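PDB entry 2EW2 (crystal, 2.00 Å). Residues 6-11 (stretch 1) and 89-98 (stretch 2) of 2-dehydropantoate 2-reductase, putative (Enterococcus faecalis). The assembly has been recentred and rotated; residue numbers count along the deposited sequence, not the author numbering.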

# COMPACT_ATOMS: atom_id res chain seq x y z
N ILE B 6 -24.24 -29.99 -23.20
CA ILE B 6 -23.74 -29.11 -22.12
C ILE B 6 -22.80 -29.85 -21.18
O ILE B 6 -23.15 -30.92 -20.66
CB ILE B 6 -24.91 -28.49 -21.29
CG1 ILE B 6 -25.95 -27.87 -22.23
CG2 ILE B 6 -24.38 -27.46 -20.23
CD1 ILE B 6 -27.26 -27.44 -21.56
N ALA B 7 -21.61 -29.28 -20.96
CA ALA B 7 -20.66 -29.78 -19.99
C ALA B 7 -20.71 -28.86 -18.76
O ALA B 7 -20.82 -27.63 -18.89
CB ALA B 7 -19.28 -29.82 -20.56
N ILE B 8 -20.71 -29.48 -17.58
CA ILE B 8 -20.70 -28.76 -16.31
C ILE B 8 -19.30 -28.86 -15.75
O ILE B 8 -18.88 -29.93 -15.32
CB ILE B 8 -21.72 -29.35 -15.28
CG1 ILE B 8 -23.12 -29.50 -15.87
CG2 ILE B 8 -21.74 -28.51 -14.00
CD1 ILE B 8 -23.83 -28.20 -16.17
N ALA B 9 -18.56 -27.75 -15.75
CA ALA B 9 -17.18 -27.75 -15.28
C ALA B 9 -17.16 -27.36 -13.80
O ALA B 9 -17.21 -26.18 -13.43
CB ALA B 9 -16.30 -26.78 -16.13
N GLY B 10 -17.11 -28.39 -12.96
CA GLY B 10 -17.25 -28.26 -11.50
C GLY B 10 -18.62 -28.77 -11.10
O GLY B 10 -19.59 -28.02 -11.12
N ALA B 11 -18.69 -30.05 -10.75
CA ALA B 11 -19.94 -30.73 -10.43
C ALA B 11 -20.25 -30.79 -8.93
O ALA B 11 -20.75 -31.82 -8.42
CB ALA B 11 -19.92 -32.13 -11.03
N ALA B 89 -6.55 -24.61 -14.95
CA ALA B 89 -6.20 -26.01 -15.14
C ALA B 89 -7.40 -26.84 -15.61
O ALA B 89 -7.25 -27.74 -16.42
CB ALA B 89 -5.64 -26.60 -13.85
N MSE B 90 -8.60 -26.51 -15.12
CA MSE B 90 -9.83 -27.13 -15.58
C MSE B 90 -10.09 -26.87 -17.07
O MSE B 90 -10.42 -27.80 -17.82
CB MSE B 90 -11.03 -26.65 -14.74
CG MSE B 90 -12.39 -26.95 -15.35
SE MSE B 90 -12.84 -28.88 -15.33
CE MSE B 90 -13.22 -29.15 -13.36
N PHE B 91 -9.93 -25.63 -17.51
CA PHE B 91 -10.22 -25.35 -18.91
C PHE B 91 -9.16 -25.87 -19.88
O PHE B 91 -9.50 -26.32 -20.97
CB PHE B 91 -10.67 -23.90 -19.13
CG PHE B 91 -12.15 -23.71 -18.91
CD1 PHE B 91 -12.68 -23.71 -17.62
CD2 PHE B 91 -13.03 -23.64 -19.99
CE1 PHE B 91 -14.06 -23.59 -17.41
CE2 PHE B 91 -14.40 -23.51 -19.79
CZ PHE B 91 -14.91 -23.49 -18.50
N LYS B 92 -7.91 -25.86 -19.44
CA LYS B 92 -6.86 -26.49 -20.22
C LYS B 92 -7.18 -27.97 -20.44
O LYS B 92 -7.04 -28.47 -21.55
CB LYS B 92 -5.49 -26.34 -19.56
CG LYS B 92 -4.36 -26.71 -20.52
CD LYS B 92 -3.00 -26.56 -19.91
CE LYS B 92 -1.93 -26.92 -20.95
NZ LYS B 92 -0.63 -27.25 -20.30
N ALA B 93 -7.62 -28.66 -19.39
CA ALA B 93 -7.96 -30.08 -19.47
C ALA B 93 -9.16 -30.41 -20.35
O ALA B 93 -9.21 -31.48 -20.98
CB ALA B 93 -8.16 -30.65 -18.07
N ILE B 94 -10.16 -29.51 -20.39
CA ILE B 94 -11.38 -29.82 -21.15
C ILE B 94 -11.41 -29.26 -22.56
O ILE B 94 -12.36 -29.48 -23.29
CB ILE B 94 -12.67 -29.48 -20.36
CG1 ILE B 94 -12.83 -27.97 -20.17
CG2 ILE B 94 -12.65 -30.19 -19.01
CD1 ILE B 94 -14.16 -27.61 -19.42
N GLN B 95 -10.33 -28.58 -22.96
CA GLN B 95 -10.11 -28.18 -24.36
C GLN B 95 -10.56 -29.18 -25.44
O GLN B 95 -11.16 -28.75 -26.42
CB GLN B 95 -8.65 -27.83 -24.62
CG GLN B 95 -8.32 -26.42 -24.23
CD GLN B 95 -6.94 -26.03 -24.68
OE1 GLN B 95 -6.79 -25.19 -25.57
NE2 GLN B 95 -5.91 -26.63 -24.08
N PRO B 96 -10.26 -30.49 -25.28
CA PRO B 96 -10.76 -31.42 -26.32
C PRO B 96 -12.28 -31.36 -26.57
O PRO B 96 -12.75 -31.80 -27.63
CB PRO B 96 -10.35 -32.80 -25.79
CG PRO B 96 -9.18 -32.53 -24.89
CD PRO B 96 -9.47 -31.20 -24.26
N MSE B 97 -13.04 -30.79 -25.63
CA MSE B 97 -14.50 -30.72 -25.79
C MSE B 97 -14.96 -29.41 -26.40
O MSE B 97 -16.15 -29.22 -26.65
CB MSE B 97 -15.20 -30.96 -24.44
CG MSE B 97 -14.84 -32.30 -23.83
SE MSE B 97 -15.69 -32.51 -22.07
CE MSE B 97 -17.47 -33.12 -22.64
N ILE B 98 -14.00 -28.53 -26.66
CA ILE B 98 -14.28 -27.20 -27.17
C ILE B 98 -14.03 -27.14 -28.68
O ILE B 98 -13.00 -27.62 -29.15
CB ILE B 98 -13.40 -26.11 -26.45
CG1 ILE B 98 -13.68 -26.11 -24.94
CG2 ILE B 98 -13.63 -24.71 -27.05
CD1 ILE B 98 -12.65 -25.32 -24.10

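A strand packed against a helix often keeps its small residues on the covered side, and this pair of stretches from a putative 2-dehydropantoate 2-reductase is a compact example. Residues 6-9 form the end of a strand that begins earlier in the chain; residues from 89 onward continue a helix that then tightens into a 3-10 segment at 95-97. The two axes run roughly antiparallel, with 147° between their N-to-C directions, and approach to 10.7 Å. The antiparallel sense sets the register: Ala9 lies nearest the earlier part of stretch 2, its CA 7.4 Å from the CA of Met90, whereas Ala7 lies nearest the later part, its CA 8.5 Å from the CA of Met97. Within the helix, Ala93 N donates to Ala89 O and Ile94 N to Met90 O, each at 3.1 Å.

No hydrogen bond crosses between the stretches; apart from an approach to the backbone of Gly10, their contacts are between apolar side chains. Ala7 and Ala9 point toward stretch 2, while Ile6 and Ile8 point away and make no contact with it.

Ala9 is the hub. Its single methyl group touches three larger side chains: Ala9 CB lies 4.0 Å from Met90 CG, 4.0 Å from Ile94 CD1 and 4.1 Å from Phe91 CE1. Met90 and Ile94, one helical turn apart, both direct their CA-to-CB bonds toward the strand. Phe91 starts sideways, but its ring extends back to meet the methyl obliquely. A small residue suits this place because the space around its CB is already occupied by these longer neighbours.

Ala7 repeats the arrangement more simply, its CB meeting Met97 CE at 4.3 Å. Met90 and Met97 are both selenomethionine, and their flexible, unbranched chains can bring a terminal methyl to a distant surface. In Met97 the chain is m, t, p; in Met90 it is t, p, p, and its CE comes within 4.0 Å of Gly10 N, just past the end of the strand. Glycine is called for there by the backbone itself: at phi/psi of 107/93, a CB would be jammed against the carbonyl oxygen of Ala9.

The contact covers 202 Å², both sides summed, and all the residues contributing to it are buried in the assembly except the partly exposed Gly10. The principle is complementarity of size, with short strand residues receiving long side chains from the helix and the segment after it.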